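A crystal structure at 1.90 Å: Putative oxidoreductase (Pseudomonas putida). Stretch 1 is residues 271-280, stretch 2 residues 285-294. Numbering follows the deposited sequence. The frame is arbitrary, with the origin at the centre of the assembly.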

ATOM      1  N   GLN B 271      -5.827   0.687  17.601  1.00 26.04           N
ATOM      2  CA  GLN B 271      -7.044   1.307  18.175  1.00 26.57           C
ATOM      3  C   GLN B 271      -8.281   0.977  17.338  1.00 25.18           C
ATOM      4  O   GLN B 271      -9.290   0.541  17.868  1.00 24.53           O
ATOM      5  N   VAL B 272      -8.191   1.181  16.027  1.00 23.70           N
ATOM      6  CA  VAL B 272      -9.284   0.896  15.113  1.00 23.31           C
ATOM      7  C   VAL B 272      -9.750  -0.568  15.166  1.00 22.81           C
ATOM      8  O   VAL B 272     -10.965  -0.846  15.242  1.00 22.95           O
ATOM      9  N   VAL B 273      -8.807  -1.502  15.108  1.00 22.01           N
ATOM     10  CA  VAL B 273      -9.182  -2.918  15.040  1.00 22.63           C
ATOM     11  C   VAL B 273      -9.614  -3.416  16.432  1.00 25.16           C
ATOM     12  O   VAL B 273     -10.563  -4.187  16.560  1.00 25.12           O
ATOM     13  N   GLN B 274      -8.933  -2.981  17.484  1.00 27.58           N
ATOM     14  CA  GLN B 274      -9.405  -3.354  18.835  1.00 29.94           C
ATOM     15  C   GLN B 274     -10.854  -2.873  18.972  1.00 31.52           C
ATOM     16  O   GLN B 274     -11.744  -3.643  19.339  1.00 31.25           O
ATOM     17  N   ARG B 275     -11.115  -1.616  18.603  1.00 32.81           N
ATOM     18  CA  ARG B 275     -12.474  -1.088  18.687  1.00 34.04           C
ATOM     19  C   ARG B 275     -13.520  -1.839  17.824  1.00 33.43           C
ATOM     20  O   ARG B 275     -14.628  -2.115  18.304  1.00 33.94           O
ATOM     21  N   ALA B 276     -13.172  -2.176  16.580  1.00 31.54           N
ATOM     22  CA  ALA B 276     -14.020  -3.034  15.746  1.00 30.66           C
ATOM     23  C   ALA B 276     -14.317  -4.357  16.466  1.00 30.67           C
ATOM     24  O   ALA B 276     -15.467  -4.847  16.451  1.00 29.45           O
ATOM     25  N   ALA B 277     -13.288  -4.923  17.097  1.00 31.72           N
ATOM     26  CA  ALA B 277     -13.457  -6.148  17.903  1.00 33.47           C
ATOM     27  C   ALA B 277     -14.466  -5.932  19.037  1.00 36.10           C
ATOM     28  O   ALA B 277     -15.360  -6.754  19.235  1.00 36.68           O
ATOM     29  N   ALA B 278     -14.344  -4.815  19.756  1.00 37.72           N
ATOM     30  CA  ALA B 278     -15.226  -4.536  20.891  1.00 39.76           C
ATOM     31  C   ALA B 278     -16.654  -4.233  20.420  1.00 41.20           C
ATOM     32  O   ALA B 278     -17.582  -4.201  21.223  1.00 41.20           O
HETATM   33  N   MSE B 279     -16.827  -4.015  19.118  1.00 42.13           N
HETATM   34  CA  MSE B 279     -18.135  -3.681  18.569  1.00 43.51           C
HETATM   35  C   MSE B 279     -18.889  -4.894  18.040  1.00 40.66           C
HETATM   36  O   MSE B 279     -19.969  -4.747  17.480  1.00 40.57           O
ATOM     37  N   GLY B 280     -18.319  -6.084  18.182  1.00 37.97           N
ATOM     38  CA  GLY B 280     -18.963  -7.278  17.644  1.00 35.86           C
ATOM     39  C   GLY B 280     -18.429  -7.829  16.329  1.00 34.29           C
ATOM     40  O   GLY B 280     -18.880  -8.887  15.875  1.00 33.94           O
ATOM     41  N   ASP B 285     -14.422 -11.350   8.778  1.00 30.26           N
ATOM     42  CA  ASP B 285     -13.243 -11.046   7.983  1.00 29.98           C
ATOM     43  C   ASP B 285     -12.741  -9.655   8.369  1.00 28.67           C
ATOM     44  O   ASP B 285     -13.525  -8.764   8.750  1.00 27.84           O
ATOM     45  N   ILE B 286     -11.424  -9.515   8.300  1.00 27.17           N
ATOM     46  CA  ILE B 286     -10.710  -8.280   8.614  1.00 26.26           C
ATOM     47  C   ILE B 286     -11.274  -7.073   7.846  1.00 26.06           C
ATOM     48  O   ILE B 286     -11.302  -5.940   8.373  1.00 25.57           O
ATOM     49  N   ALA B 287     -11.791  -7.313   6.642  1.00 25.79           N
ATOM     50  CA  ALA B 287     -12.428  -6.232   5.870  1.00 26.47           C
ATOM     51  C   ALA B 287     -13.659  -5.639   6.578  1.00 26.84           C
ATOM     52  O   ALA B 287     -14.072  -4.543   6.221  1.00 27.71           O
ATOM     53  N   ALA B 288     -14.212  -6.324   7.589  1.00 26.72           N
ATOM     54  CA  ALA B 288     -15.361  -5.772   8.336  1.00 26.08           C
ATOM     55  C   ALA B 288     -14.945  -4.556   9.140  1.00 25.92           C
ATOM     56  O   ALA B 288     -15.803  -3.799   9.643  1.00 27.01           O
ATOM     57  N   THR B 289     -13.641  -4.369   9.290  1.00 25.04           N
ATOM     58  CA  THR B 289     -13.115  -3.141   9.887  1.00 24.45           C
ATOM     59  C   THR B 289     -13.768  -1.929   9.210  1.00 24.21           C
ATOM     60  O   THR B 289     -14.103  -0.939   9.868  1.00 24.74           O
ATOM     61  N   THR B 290     -13.931  -2.009   7.885  1.00 24.20           N
ATOM     62  CA  THR B 290     -14.645  -0.999   7.124  1.00 24.69           C
ATOM     63  C   THR B 290     -15.989  -0.574   7.738  1.00 26.36           C
ATOM     64  O   THR B 290     -16.272   0.646   7.868  1.00 27.17           O
ATOM     65  N   LYS B 291     -16.817  -1.558   8.093  1.00 26.86           N
ATOM     66  CA  LYS B 291     -18.152  -1.300   8.654  1.00 29.04           C
ATOM     67  C   LYS B 291     -18.132  -0.583  10.009  1.00 29.69           C
ATOM     68  O   LYS B 291     -19.105   0.098  10.348  1.00 30.75           O
ATOM     69  N   SER B 292     -17.034  -0.704  10.755  1.00 29.41           N
ATOM     70  CA  SER B 292     -16.912  -0.093  12.084  1.00 30.37           C
ATOM     71  C   SER B 292     -16.888   1.433  12.009  1.00 32.20           C
ATOM     72  O   SER B 292     -17.139   2.129  13.009  1.00 32.81           O
ATOM     73  N   PHE B 293     -16.625   1.960  10.814  1.00 32.77           N
ATOM     74  CA  PHE B 293     -16.680   3.404  10.619  1.00 33.00           C
ATOM     75  C   PHE B 293     -18.082   3.951  10.339  1.00 33.89           C
ATOM     76  O   PHE B 293     -18.290   5.175  10.326  1.00 34.19           O
ATOM     77  N   ALA B 294     -19.038   3.052  10.109  1.00 34.79           N
ATOM     78  CA  ALA B 294     -20.368   3.454   9.635  1.00 36.15           C
ATOM     79  C   ALA B 294     -21.137   4.270  10.670  1.00 38.14           C
ATOM     80  O   ALA B 294     -20.954   4.074  11.875  1.00 39.18           O
TER

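How does stretch 2 begin its approach to the helix of stretch 1? D285 stays out of reach; its OD2 instead accepts a hydrogen bond from A287 N at 2.8 Å, tying down the start of its own stretch. I286 sets its CA-to-CB bond sideways, but with chi1 t and chi2 p its end comes nearer, and CD1 lies 4.4 Å from CG1 of V273, a loose apolar contact.

What does T289 offer the helix? Its chi1 is m. T289 OG1 donates to I286 O at 2.7 Å and still lies 4.3 Å from V273 CG2, while T289 CG2 sits 3.6 Å from CG1 of V272, a t rotamer pointing toward stretch 2. T290 points away and turns its hydroxyl to the backbone of its own stretch, T290 OG1 donating to A287 O at 3.0 Å.

Why is S292 the centre of the contact? Here the backbones come closest, the CA atoms of A276 and S292 being 5.5 Å apart, and the small side chains suit that spacing: CB of A276 meets CB of S292 at 3.9 Å. Selenomethionine M279 (m, t, p) covers the same serine, its SE 4.1 Å from S292 CB. In its p rotamer, S292 OG donates to T289 O at 2.7 Å and accepts from water 1 at 2.9 Å. That water also donates to V272 O at 2.7 Å and accepts from R275 NE at 3.0 Å, so it bridges the two stretches. R275, t at chi1 and chi2 but p at chi3, brings NH2 to 2.7 Å from S292 O, which lies near the plane of the guanidinium at its edge.

How does F293 take part when its CA-to-CB bond points away? With chi1 m and chi2 at 97°, the ring reaches back, placing F293 CZ 3.5 Å from V272 CG1. The same valine methyl therefore touches both T289 and F293.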

ATOM      1  CB  GLN B 271      -6.867   2.841  18.340  1.00 28.20           C
ATOM      2  CG  GLN B 271      -8.073   3.576  18.924  1.00 50.21           C
ATOM      3  CD  GLN B 271      -7.884   5.103  19.052  1.00 31.47           C
ATOM      4  OE1 GLN B 271      -6.910   5.687  18.546  1.00 50.51           O
ATOM      5  NE2 GLN B 271      -8.831   5.749  19.735  1.00 50.31           N
ATOM      6  CB  VAL B 272      -8.900   1.287  13.656  1.00 23.24           C
ATOM      7  CG1 VAL B 272      -9.951   0.798  12.659  1.00 27.98           C
ATOM      8  CG2 VAL B 272      -8.761   2.807  13.543  1.00 27.68           C
ATOM      9  CB  VAL B 273      -8.046  -3.788  14.474  1.00 22.37           C
ATOM     10  CG1 VAL B 273      -8.501  -5.183  14.376  1.00 25.44           C
ATOM     11  CG2 VAL B 273      -7.637  -3.313  13.035  1.00 24.39           C
ATOM     12  CB  GLN B 274      -8.488  -2.782  19.922  1.00 31.59           C
ATOM     13  CG  GLN B 274      -7.043  -3.343  19.929  1.00 59.43           C
ATOM     14  CD  GLN B 274      -6.928  -4.775  20.463  1.00 34.25           C
ATOM     15  OE1 GLN B 274      -7.846  -5.289  21.106  1.00 60.23           O
ATOM     16  NE2 GLN B 274      -5.786  -5.419  20.207  1.00 59.75           N
ATOM     17  CB  ARG B 275     -12.511   0.404  18.381  1.00 36.05           C
ATOM     18  CG  ARG B 275     -13.764   1.072  18.923  1.00 47.42           C
ATOM     19  CD  ARG B 275     -13.915   2.444  18.356  1.00 38.45           C
ATOM     20  NE  ARG B 275     -14.253   2.373  16.948  1.00 47.24           N
ATOM     21  CZ  ARG B 275     -15.326   2.930  16.409  1.00 39.13           C
ATOM     22  NH1 ARG B 275     -16.159   3.623  17.167  1.00 46.42           N
ATOM     23  NH2 ARG B 275     -15.536   2.808  15.103  1.00 46.64           N
ATOM     24  CB  ALA B 276     -13.363  -3.305  14.377  1.00 30.30           C
ATOM     25  CB  ALA B 277     -12.128  -6.626  18.446  1.00 32.87           C
ATOM     26  CB  ALA B 278     -14.675  -3.371  21.723  1.00 39.99           C
HETATM   27  CB  MSE B 279     -18.010  -2.627  17.454  1.00 48.04           C
HETATM   28  CG  MSE B 279     -17.880  -1.180  17.940  1.00 53.38           C
HETATM   29 SE   MSE B 279     -17.584   0.103  16.460  1.00 55.37          SE
HETATM   30  CE  MSE B 279     -19.381   0.067  15.641  1.00 53.11           C
ATOM     31  CB  ASP B 285     -13.577 -11.105   6.490  1.00 30.26           C
ATOM     32  CG  ASP B 285     -12.350 -10.907   5.588  1.00 40.87           C
ATOM     33  OD1 ASP B 285     -11.699 -11.913   5.222  1.00 31.05           O
ATOM     34  OD2 ASP B 285     -12.040  -9.751   5.216  1.00 30.13           O
ATOM     35  CB  ILE B 286      -9.199  -8.493   8.399  1.00 26.49           C
ATOM     36  CG1 ILE B 286      -8.376  -7.296   8.909  1.00 29.96           C
ATOM     37  CG2 ILE B 286      -8.895  -8.844   6.896  1.00 29.29           C
ATOM     38  CD1 ILE B 286      -8.569  -6.978  10.398  1.00 26.00           C
ATOM     39  CB  ALA B 287     -12.787  -6.683   4.459  1.00 25.52           C
ATOM     40  CB  ALA B 288     -15.996  -6.813   9.268  1.00 26.96           C
ATOM     41  CB  THR B 289     -11.578  -3.053   9.763  1.00 23.86           C
ATOM     42  OG1 THR B 289     -10.977  -4.169  10.428  1.00 24.10           O
ATOM     43  CG2 THR B 289     -11.039  -1.759  10.413  1.00 25.01           C
ATOM     44  CB  THR B 290     -14.838  -1.479   5.655  1.00 25.47           C
ATOM     45  OG1 THR B 290     -13.533  -1.766   5.103  1.00 27.91           O
ATOM     46  CG2 THR B 290     -15.463  -0.394   4.826  1.00 30.57           C
ATOM     47  CB  LYS B 291     -18.960  -2.602   8.780  1.00 29.80           C
ATOM     48  CG  LYS B 291     -19.468  -3.181   7.451  1.00 43.19           C
ATOM     49  CD  LYS B 291     -19.580  -4.723   7.475  1.00 32.67           C
ATOM     50  CE  LYS B 291     -20.643  -5.251   8.404  1.00 44.16           C
ATOM     51  NZ  LYS B 291     -20.546  -6.735   8.599  1.00 34.24           N
ATOM     52  CB  SER B 292     -15.693  -0.643  12.852  1.00 30.71           C
ATOM     53  OG  SER B 292     -14.448  -0.090  12.431  1.00 27.72           O
ATOM     54  CB  PHE B 293     -15.700   3.822   9.527  1.00 32.17           C
ATOM     55  CG  PHE B 293     -14.267   3.551   9.885  1.00 28.54           C
ATOM     56  CD1 PHE B 293     -13.632   2.403   9.450  1.00 31.49           C
ATOM     57  CD2 PHE B 293     -13.553   4.462  10.669  1.00 32.37           C
ATOM     58  CE1 PHE B 293     -12.311   2.155   9.787  1.00 27.84           C
ATOM     59  CE2 PHE B 293     -12.226   4.222  11.025  1.00 28.19           C
ATOM     60  CZ  PHE B 293     -11.599   3.072  10.576  1.00 31.83           C
ATOM     61  CB  ALA B 294     -21.169   2.243   9.209  1.00 36.11           C
TER
HETATM   62  O   HOH W   1     -12.993   0.850  14.704  1.00 33.90           O